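Local coordinates for protein transcription termination factor NusA (PDB 4MTN) that probably takes part in both termination and antitermination of transcription, binding the core RNA polymerase and the nascent RNA, at residues D99-F102 against D103-Q107; N251-L254 against Q255-V258; R295-N298 against V299-S303. All coordinates share one frame; numbering follows the deposited sequence.

Contact 1 (D99-F102 against D103-Q107); sequences DTLF and DEYAQ
Phe-102 and Ala-106, one helical turn apart, form one of the two apolar pairs of this stretch. CG of Phe-102 stands anti to the backbone N (chi1 174°), which swings the ring along the helix toward its C-terminal end, and there the methyl of Ala-106 lies over the middle of one face. Ala-106 CB is 4.2 Å from the Phe-102 ring centroid and only 12° off its normal, a CH-pi contact for which a short, branchless residue is well suited. A smaller side chain such as alanine in place of Phe-102 would probably leave the Ala-106 methyl without its aromatic cover and open a gap beside Val-160.

Asp-103 crosses the ring at about a right angle, with its OD1 3.8 Å from Phe-102 CD1 and the carboxylate plane turned 65° from the ring. On another side of the helix, Leu-101 CD2 meets Tyr-105 CE2 at 4.3 Å. The backbone bonds run regularly from i+4 to i, the last from Ala-106 N to Phe-102 O at 3.0 Å. Gln-107 folds back, and its NE2 donates to Asp-103 O (2.9 Å).

This stretch belongs to the C-terminal part of helix 87-105, which leads from the N-terminal domain into the S1 domain. Phe-102 rests on Val-160 and Lys-162 of strand 152-162, Tyr-105 on Val-160 and on Val-169 of strand 167-172, and Leu-101 on Val-167 and the loop residue Ala-132.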
ATOM      1  N   ASP A  99       0.440   3.748 -23.933  1.00 56.44           N
ATOM      2  CA  ASP A  99      -0.673   4.592 -23.507  1.00 57.06           C
ATOM      3  C   ASP A  99      -1.951   3.778 -23.321  1.00 56.22           C
ATOM      4  O   ASP A  99      -2.727   4.027 -22.398  1.00 39.89           O
ATOM      5  CB  ASP A  99      -0.910   5.714 -24.520  1.00 60.88           C
ATOM      6  CG  ASP A  99       0.126   6.820 -24.423  1.00 67.57           C
ATOM      7  OD1 ASP A  99       1.121   6.644 -23.689  1.00 68.47           O
ATOM      8  OD2 ASP A  99      -0.053   7.864 -25.085  1.00 69.89           O
ATOM      9  N   THR A 100      -2.162   2.804 -24.201  1.00 53.76           N
ATOM     10  CA  THR A 100      -3.344   1.952 -24.136  1.00 52.32           C
ATOM     11  C   THR A 100      -3.284   1.005 -22.941  1.00 51.37           C
ATOM     12  O   THR A 100      -4.245   0.891 -22.178  1.00 51.30           O
ATOM     13  CB  THR A 100      -3.513   1.125 -25.424  1.00 54.35           C
ATOM     14  OG1 THR A 100      -3.630   2.005 -26.548  1.00 56.77           O
ATOM     15  CG2 THR A 100      -4.757   0.253 -25.338  1.00 40.55           C
ATOM     16  N   LEU A 101      -2.148   0.332 -22.784  1.00 50.60           N
ATOM     17  CA  LEU A 101      -1.962  -0.617 -21.693  1.00 50.19           C
ATOM     18  C   LEU A 101      -2.001   0.076 -20.335  1.00 51.22           C
ATOM     19  O   LEU A 101      -2.394  -0.526 -19.336  1.00 56.13           O
ATOM     20  CB  LEU A 101      -0.643  -1.373 -21.860  1.00 49.45           C
ATOM     21  CG  LEU A 101      -0.566  -2.295 -23.078  1.00 51.33           C
ATOM     22  CD1 LEU A 101       0.802  -2.947 -23.178  1.00 51.81           C
ATOM     23  CD2 LEU A 101      -1.664  -3.346 -23.024  1.00 50.55           C
ATOM     24  N   PHE A 102      -1.591   1.340 -20.304  1.00 45.32           N
ATOM     25  CA  PHE A 102      -1.676   2.130 -19.081  1.00 37.32           C
ATOM     26  C   PHE A 102      -3.133   2.357 -18.690  1.00 40.96           C
ATOM     27  O   PHE A 102      -3.499   2.212 -17.527  1.00 36.43           O
ATOM     28  CB  PHE A 102      -0.959   3.472 -19.245  1.00 44.83           C
ATOM     29  CG  PHE A 102      -1.122   4.393 -18.065  1.00 44.89           C
ATOM     30  CD1 PHE A 102      -2.088   5.387 -18.070  1.00 39.31           C
ATOM     31  CD2 PHE A 102      -0.313   4.260 -16.950  1.00 44.21           C
ATOM     32  CE1 PHE A 102      -2.242   6.229 -16.985  1.00 40.28           C
ATOM     33  CE2 PHE A 102      -0.462   5.099 -15.861  1.00 39.09           C
ATOM     34  CZ  PHE A 102      -1.427   6.085 -15.879  1.00 39.76           C
ATOM     35  N   ASP A 103      -3.958   2.714 -19.669  1.00 42.71           N
ATOM     36  CA  ASP A 103      -5.367   3.010 -19.425  1.00 44.07           C
ATOM     37  C   ASP A 103      -6.110   1.816 -18.835  1.00 41.95           C
ATOM     38  O   ASP A 103      -6.966   1.973 -17.965  1.00 40.89           O
ATOM     39  CB  ASP A 103      -6.051   3.451 -20.719  1.00 46.88           C
ATOM     40  CG  ASP A 103      -5.573   4.803 -21.199  1.00 49.60           C
ATOM     41  OD1 ASP A 103      -5.146   5.619 -20.356  1.00 49.01           O
ATOM     42  OD2 ASP A 103      -5.625   5.049 -22.421  1.00 54.44           O
ATOM     43  N   GLU A 104      -5.777   0.625 -19.317  1.00 39.13           N
ATOM     44  CA  GLU A 104      -6.443  -0.594 -18.878  1.00 40.50           C
ATOM     45  C   GLU A 104      -6.000  -1.023 -17.481  1.00 45.72           C
ATOM     46  O   GLU A 104      -6.830  -1.314 -16.620  1.00 54.50           O
ATOM     47  CB  GLU A 104      -6.178  -1.722 -19.876  1.00 44.76           C
ATOM     48  CG  GLU A 104      -6.808  -3.050 -19.500  1.00 53.91           C
ATOM     49  CD  GLU A 104      -6.456  -4.152 -20.478  1.00 61.10           C
ATOM     50  OE1 GLU A 104      -5.682  -3.885 -21.421  1.00 64.24           O
ATOM     51  OE2 GLU A 104      -6.954  -5.284 -20.302  1.00 64.36           O
ATOM     52  N   TYR A 105      -4.690  -1.051 -17.265  1.00 43.89           N
ATOM     53  CA  TYR A 105      -4.121  -1.594 -16.034  1.00 43.82           C
ATOM     54  C   TYR A 105      -4.173  -0.636 -14.842  1.00 46.45           C
ATOM     55  O   TYR A 105      -4.195  -1.080 -13.693  1.00 47.11           O
ATOM     56  CB  TYR A 105      -2.678  -2.033 -16.290  1.00 47.19           C
ATOM     57  CG  TYR A 105      -2.585  -3.314 -17.087  1.00 53.73           C
ATOM     58  CD1 TYR A 105      -3.396  -4.399 -16.781  1.00 52.72           C
ATOM     59  CD2 TYR A 105      -1.704  -3.437 -18.153  1.00 58.71           C
ATOM     60  CE1 TYR A 105      -3.326  -5.572 -17.503  1.00 51.46           C
ATOM     61  CE2 TYR A 105      -1.626  -4.611 -18.884  1.00 57.40           C
ATOM     62  CZ  TYR A 105      -2.443  -5.674 -18.553  1.00 54.66           C
ATOM     63  OH  TYR A 105      -2.378  -6.846 -19.270  1.00 57.57           O
ATOM     64  N   ALA A 106      -4.194   0.668 -15.106  1.00 41.72           N
ATOM     65  CA  ALA A 106      -4.244   1.654 -14.028  1.00 40.12           C
ATOM     66  C   ALA A 106      -5.572   1.599 -13.276  1.00 47.32           C
ATOM     67  O   ALA A 106      -5.659   2.022 -12.121  1.00 50.84           O
ATOM     68  CB  ALA A 106      -4.007   3.050 -14.571  1.00 40.47           C
ATOM     69  N   GLN A 107      -6.604   1.079 -13.934  1.00 46.16           N
ATOM     70  CA  GLN A 107      -7.912   0.929 -13.307  1.00 47.38           C
ATOM     71  C   GLN A 107      -7.980  -0.372 -12.514  1.00 45.59           C
ATOM     72  O   GLN A 107      -8.926  -0.607 -11.765  1.00 50.21           O
ATOM     73  CB  GLN A 107      -9.023   0.955 -14.359  1.00 46.58           C
ATOM     74  CG  GLN A 107      -8.943   2.116 -15.333  1.00 36.95           C
ATOM     75  CD  GLN A 107     -10.105   2.136 -16.309  1.00 38.11           C
ATOM     76  OE1 GLN A 107     -11.259   1.957 -15.919  1.00 43.33           O
ATOM     77  NE2 GLN A 107      -9.805   2.346 -17.585  1.00 38.63           N
TER

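Contact 2 (N251-L254 against Q255-V258); sequences NDSL and QVLV
The carboxamide of Asn-251 turns one face to the isopropyl group of Val-256, whose CB and CG2 lie over it, while CG1 comes nearest the nitrogen, at 3.3 Å from Asn-251 ND2. At the oxygen end of the same amide, Asn-251 OD1 accepts from Ser-253 N at 2.8 Å in an almost straight bond (173°), the donor tilted 25° from the carbonyl plane. This is an Asx turn, and it runs directly into the N-cap of helix 254-261. That helix appears to open the second KH domain, since the helix, two strands, two helices and strand that follow one another from it match the type II KH order.

Asparagine suits its place because one short side chain both ties the turn and covers a valine of the first helical turn. Ser-253 is the N-cap: with OG anti to the backbone N (chi1 173°), the oxygen reaches forward to Gln-255 N, 3.2 Å from Ser-253 OG, and takes up an amide that has no helical carbonyl before it. Leu-254 CB packs against Val-258 CG2 at 4.0 Å. Beyond the segments, Leu-254 and Val-258 face Val-279 and Val-281 of strand 278-282, Leu-257 and Val-258 touch Val-306 of helix 297-306, and Gln-255 NE2 is held by Val-270 O.

Two amides share Ser-253 O: Leu-257 N lies in the carbonyl plane, 2.9 Å from Ser-253 O, whereas Val-256 N stands above that plane, 3.2 Å from the same oxygen.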
ATOM      1  N   ASN A 251     -16.686  -3.718  14.733  1.00 52.55           N
ATOM      2  CA  ASN A 251     -17.620  -2.907  15.499  1.00 57.33           C
ATOM      3  C   ASN A 251     -17.189  -1.444  15.495  1.00 59.04           C
ATOM      4  O   ASN A 251     -15.996  -1.142  15.460  1.00 59.99           O
ATOM      5  CB  ASN A 251     -17.738  -3.428  16.932  1.00 61.50           C
ATOM      6  CG  ASN A 251     -18.968  -2.900  17.647  1.00 67.83           C
ATOM      7  OD1 ASN A 251     -19.213  -1.694  17.684  1.00 71.20           O
ATOM      8  ND2 ASN A 251     -19.756  -3.806  18.215  1.00 69.06           N
ATOM      9  N   ASP A 252     -18.164  -0.542  15.525  1.00 60.92           N
ATOM     10  CA  ASP A 252     -17.884   0.890  15.497  1.00 64.84           C
ATOM     11  C   ASP A 252     -17.360   1.383  16.842  1.00 63.72           C
ATOM     12  O   ASP A 252     -16.749   2.448  16.928  1.00 65.56           O
ATOM     13  CB  ASP A 252     -19.138   1.671  15.098  1.00 71.61           C
ATOM     14  CG  ASP A 252     -19.580   1.375  13.677  1.00 76.60           C
ATOM     15  OD1 ASP A 252     -18.704   1.181  12.808  1.00 76.67           O
ATOM     16  OD2 ASP A 252     -20.804   1.335  13.429  1.00 78.79           O
ATOM     17  N   SER A 253     -17.606   0.603  17.889  1.00 63.59           N
ATOM     18  CA  SER A 253     -17.120   0.934  19.224  1.00 64.21           C
ATOM     19  C   SER A 253     -15.777   0.267  19.494  1.00 64.62           C
ATOM     20  O   SER A 253     -15.588  -0.911  19.193  1.00 66.64           O
ATOM     21  CB  SER A 253     -18.138   0.515  20.285  1.00 65.18           C
ATOM     22  OG  SER A 253     -17.608   0.683  21.590  1.00 70.00           O
ATOM     23  N   LEU A 254     -14.846   1.025  20.064  1.00 63.92           N
ATOM     24  CA  LEU A 254     -13.522   0.499  20.373  1.00 63.51           C
ATOM     25  C   LEU A 254     -13.551  -0.368  21.629  1.00 63.94           C
ATOM     26  O   LEU A 254     -12.621  -1.128  21.889  1.00 63.24           O
ATOM     27  CB  LEU A 254     -12.510   1.636  20.540  1.00 66.78           C
ATOM     28  CG  LEU A 254     -11.984   2.296  19.261  1.00 68.32           C
ATOM     29  CD1 LEU A 254     -12.984   3.299  18.695  1.00 71.28           C
ATOM     30  CD2 LEU A 254     -10.639   2.959  19.515  1.00 68.84           C
ATOM     31  N   GLN A 255     -14.624  -0.253  22.406  1.00 64.34           N
ATOM     32  CA  GLN A 255     -14.800  -1.091  23.585  1.00 65.96           C
ATOM     33  C   GLN A 255     -15.115  -2.525  23.170  1.00 67.14           C
ATOM     34  O   GLN A 255     -14.999  -3.457  23.964  1.00 73.32           O
ATOM     35  CB  GLN A 255     -15.911  -0.538  24.479  1.00 69.10           C
ATOM     36  CG  GLN A 255     -15.606   0.828  25.070  1.00 71.79           C
ATOM     37  CD  GLN A 255     -14.437   0.798  26.037  1.00 73.94           C
ATOM     38  OE1 GLN A 255     -14.160  -0.225  26.663  1.00 75.55           O
ATOM     39  NE2 GLN A 255     -13.741   1.924  26.159  1.00 73.14           N
ATOM     40  N   VAL A 256     -15.513  -2.683  21.913  1.00 62.06           N
ATOM     41  CA  VAL A 256     -15.832  -3.986  21.344  1.00 59.29           C
ATOM     42  C   VAL A 256     -14.736  -4.430  20.381  1.00 58.88           C
ATOM     43  O   VAL A 256     -14.134  -5.489  20.557  1.00 62.19           O
ATOM     44  CB  VAL A 256     -17.183  -3.970  20.607  1.00 59.09           C
ATOM     45  CG1 VAL A 256     -17.507  -5.357  20.075  1.00 57.75           C
ATOM     46  CG2 VAL A 256     -18.284  -3.479  21.533  1.00 57.36           C
ATOM     47  N   LEU A 257     -14.520  -3.629  19.342  1.00 55.62           N
ATOM     48  CA  LEU A 257     -13.542  -3.924  18.297  1.00 55.56           C
ATOM     49  C   LEU A 257     -12.141  -4.253  18.816  1.00 55.80           C
ATOM     50  O   LEU A 257     -11.514  -5.203  18.349  1.00 56.47           O
ATOM     51  CB  LEU A 257     -13.454  -2.748  17.324  1.00 52.33           C
ATOM     52  CG  LEU A 257     -12.431  -2.891  16.196  1.00 49.33           C
ATOM     53  CD1 LEU A 257     -12.756  -4.096  15.325  1.00 45.61           C
ATOM     54  CD2 LEU A 257     -12.372  -1.621  15.365  1.00 50.58           C
ATOM     55  N   VAL A 258     -11.647  -3.469  19.772  1.00 56.27           N
ATOM     56  CA  VAL A 258     -10.284  -3.661  20.268  1.00 56.95           C
ATOM     57  C   VAL A 258     -10.099  -4.997  21.007  1.00 56.14           C
ATOM     58  O   VAL A 258      -9.140  -5.713  20.724  1.00 59.75           O
ATOM     59  CB  VAL A 258      -9.838  -2.491  21.183  1.00 55.45           C
ATOM     60  CG1 VAL A 258      -8.532  -2.825  21.885  1.00 49.52           C
ATOM     61  CG2 VAL A 258      -9.705  -1.210  20.377  1.00 56.23           C
TER

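Contact 3 (R295-N298 against V299-S303); sequences RGQN and VRLAS
Arg-300 sends CG off anti to its own N (chi1 -165°) and bends at chi3 (-40°), so that the guanidinium turns back over the helix start instead of reaching straight outward. One of its faces lies over Gln-297 CA, and its edge meets Arg-295 O nearly in plane, with Arg-300 NH2 3.0 Å from that oxygen. NH1 makes a salt bridge to Glu-203.

Gln-297 is extended beyond CG and lies beside Leu-301, pointing the same way; Gln-297 CG and Leu-301 CD1 are 3.9 Å apart. The aliphatic part of a glutamine serves this packing while its amide oxygen accepts from Arg-207 NE. Asn-298 ND2 bonds Ala-291 O, joining this helix to helix 285-292. Further along, Ser-303 OG donates to Val-299 O at 2.9 Å, from above the carbonyl plane.

Gly-296, the N-cap, has a positive phi (101°) at which a beta carbon would press on the preceding carbonyl oxygen. Its own carbonyl accepts the first helical bond, 3.3 Å from Gly-296 O to Arg-300 N. Glycine here closes the Gly-Lys-Arg-Gly sequence between helices 285-292 and 297-306: the helix-GxxG-helix of a KH domain, whose loop in relatives contacts the nucleic acid backbone, consistent with RNA binding by this protein.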
ATOM      1  N   ARG A 295       7.033 -11.895  18.385  1.00 99.41           N
ATOM      2  CA  ARG A 295       7.893 -10.731  18.214  1.00 92.14           C
ATOM      3  C   ARG A 295       7.125  -9.446  18.500  1.00 83.03           C
ATOM      4  O   ARG A 295       7.639  -8.346  18.303  1.00 81.50           O
ATOM      5  CB  ARG A 295       8.488 -10.700  16.805  1.00 93.95           C
ATOM      6  CG  ARG A 295       9.384 -11.891  16.495  1.00 97.33           C
ATOM      7  CD  ARG A 295      10.356 -12.154  17.638  1.00100.85           C
ATOM      8  NE  ARG A 295      11.137 -13.370  17.434  1.00104.84           N
ATOM      9  CZ  ARG A 295      11.957 -13.892  18.341  1.00108.17           C
ATOM     10  NH1 ARG A 295      12.102 -13.305  19.522  1.00108.72           N
ATOM     11  NH2 ARG A 295      12.630 -15.002  18.071  1.00110.27           N
ATOM     12  N   GLY A 296       5.888  -9.594  18.965  1.00 78.01           N
ATOM     13  CA  GLY A 296       5.004  -8.460  19.153  1.00 70.50           C
ATOM     14  C   GLY A 296       4.007  -8.357  18.016  1.00 63.88           C
ATOM     15  O   GLY A 296       3.366  -7.324  17.823  1.00 59.59           O
ATOM     16  N   GLN A 297       3.885  -9.446  17.263  1.00 62.69           N
ATOM     17  CA  GLN A 297       3.034  -9.502  16.078  1.00 60.85           C
ATOM     18  C   GLN A 297       1.563  -9.209  16.371  1.00 56.24           C
ATOM     19  O   GLN A 297       0.909  -8.489  15.617  1.00 52.41           O
ATOM     20  CB  GLN A 297       3.158 -10.877  15.418  1.00 61.23           C
ATOM     21  CG  GLN A 297       2.488 -10.983  14.060  1.00 62.19           C
ATOM     22  CD  GLN A 297       2.477 -12.403  13.529  1.00 62.96           C
ATOM     23  OE1 GLN A 297       2.074 -13.335  14.225  1.00 63.60           O
ATOM     24  NE2 GLN A 297       2.930 -12.576  12.292  1.00 62.26           N
ATOM     25  N   ASN A 298       1.051  -9.777  17.460  1.00 54.48           N
ATOM     26  CA  ASN A 298      -0.362  -9.659  17.812  1.00 52.18           C
ATOM     27  C   ASN A 298      -0.844  -8.215  17.941  1.00 52.01           C
ATOM     28  O   ASN A 298      -1.709  -7.777  17.182  1.00 51.73           O
ATOM     29  CB  ASN A 298      -0.646 -10.409  19.114  1.00 48.38           C
ATOM     30  CG  ASN A 298      -2.132 -10.562  19.386  1.00 48.77           C
ATOM     31  OD1 ASN A 298      -2.912 -10.871  18.484  1.00 47.95           O
ATOM     32  ND2 ASN A 298      -2.532 -10.339  20.632  1.00 50.60           N
ATOM     33  N   VAL A 299      -0.292  -7.489  18.909  1.00 53.03           N
ATOM     34  CA  VAL A 299      -0.658  -6.092  19.141  1.00 57.33           C
ATOM     35  C   VAL A 299      -0.415  -5.239  17.898  1.00 56.08           C
ATOM     36  O   VAL A 299      -1.229  -4.380  17.551  1.00 55.64           O
ATOM     37  CB  VAL A 299       0.132  -5.493  20.324  1.00 62.87           C
ATOM     38  CG1 VAL A 299      -0.141  -4.004  20.454  1.00 63.99           C
ATOM     39  CG2 VAL A 299      -0.222  -6.207  21.611  1.00 72.22           C
ATOM     40  N   ARG A 300       0.708  -5.495  17.232  1.00 52.49           N
ATOM     41  CA  ARG A 300       1.087  -4.780  16.018  1.00 55.05           C
ATOM     42  C   ARG A 300      -0.006  -4.867  14.958  1.00 54.45           C
ATOM     43  O   ARG A 300      -0.379  -3.861  14.354  1.00 56.13           O
ATOM     44  CB  ARG A 300       2.399  -5.343  15.468  1.00 61.26           C
ATOM     45  CG  ARG A 300       3.090  -4.471  14.436  1.00 68.46           C
ATOM     46  CD  ARG A 300       4.294  -5.196  13.861  1.00 77.13           C
ATOM     47  NE  ARG A 300       5.016  -5.933  14.894  1.00 86.42           N
ATOM     48  CZ  ARG A 300       5.864  -6.927  14.650  1.00 94.43           C
ATOM     49  NH1 ARG A 300       6.098  -7.310  13.403  1.00 97.24           N
ATOM     50  NH2 ARG A 300       6.475  -7.542  15.653  1.00 98.46           N
ATOM     51  N   LEU A 301      -0.519  -6.074  14.741  1.00 52.67           N
ATOM     52  CA  LEU A 301      -1.599  -6.288  13.786  1.00 52.56           C
ATOM     53  C   LEU A 301      -2.912  -5.707  14.300  1.00 43.38           C
ATOM     54  O   LEU A 301      -3.706  -5.167  13.530  1.00 48.89           O
ATOM     55  CB  LEU A 301      -1.765  -7.780  13.486  1.00 52.09           C
ATOM     56  CG  LEU A 301      -0.648  -8.431  12.670  1.00 50.77           C
ATOM     57  CD1 LEU A 301      -0.891  -9.923  12.517  1.00 43.91           C
ATOM     58  CD2 LEU A 301      -0.526  -7.762  11.309  1.00 49.94           C
ATOM     59  N   ALA A 302      -3.133  -5.820  15.605  1.00 44.06           N
ATOM     60  CA  ALA A 302      -4.340  -5.290  16.227  1.00 44.31           C
ATOM     61  C   ALA A 302      -4.385  -3.770  16.122  1.00 58.87           C
ATOM     62  O   ALA A 302      -5.458  -3.172  16.062  1.00 61.50           O
ATOM     63  CB  ALA A 302      -4.424  -5.724  17.678  1.00 45.32           C
ATOM     64  N   SER A 303      -3.208  -3.152  16.096  1.00 56.39           N
ATOM     65  CA  SER A 303      -3.104  -1.703  15.964  1.00 52.94           C
ATOM     66  C   SER A 303      -3.493  -1.252  14.560  1.00 49.16           C
ATOM     67  O   SER A 303      -4.257  -0.299  14.399  1.00 50.13           O
ATOM     68  CB  SER A 303      -1.686  -1.236  16.295  1.00 53.82           C
ATOM     69  OG  SER A 303      -1.362  -1.517  17.645  1.00 58.23           O
TER

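From the N terminus the three contacts come in series, none enclosing or crossing another, and each spans only a turn or two. Contact 1 fixes the C-terminal part of the long helix 87-105 against strands of the S1 domain, joining that domain to the N-terminal one. Far along the chain, about 40 Å away between centres and on the opposite side of the chain's centre, contact 2 turns the loop after strand 244-249 into helix 254-261. Contact 3 starts helix 297-306, about 17 Å from contact 2 between centres. Those two do not touch, but their helices meet at Val-306, while Glu-203 and Arg-207 link contact 3 to the preceding KH domain.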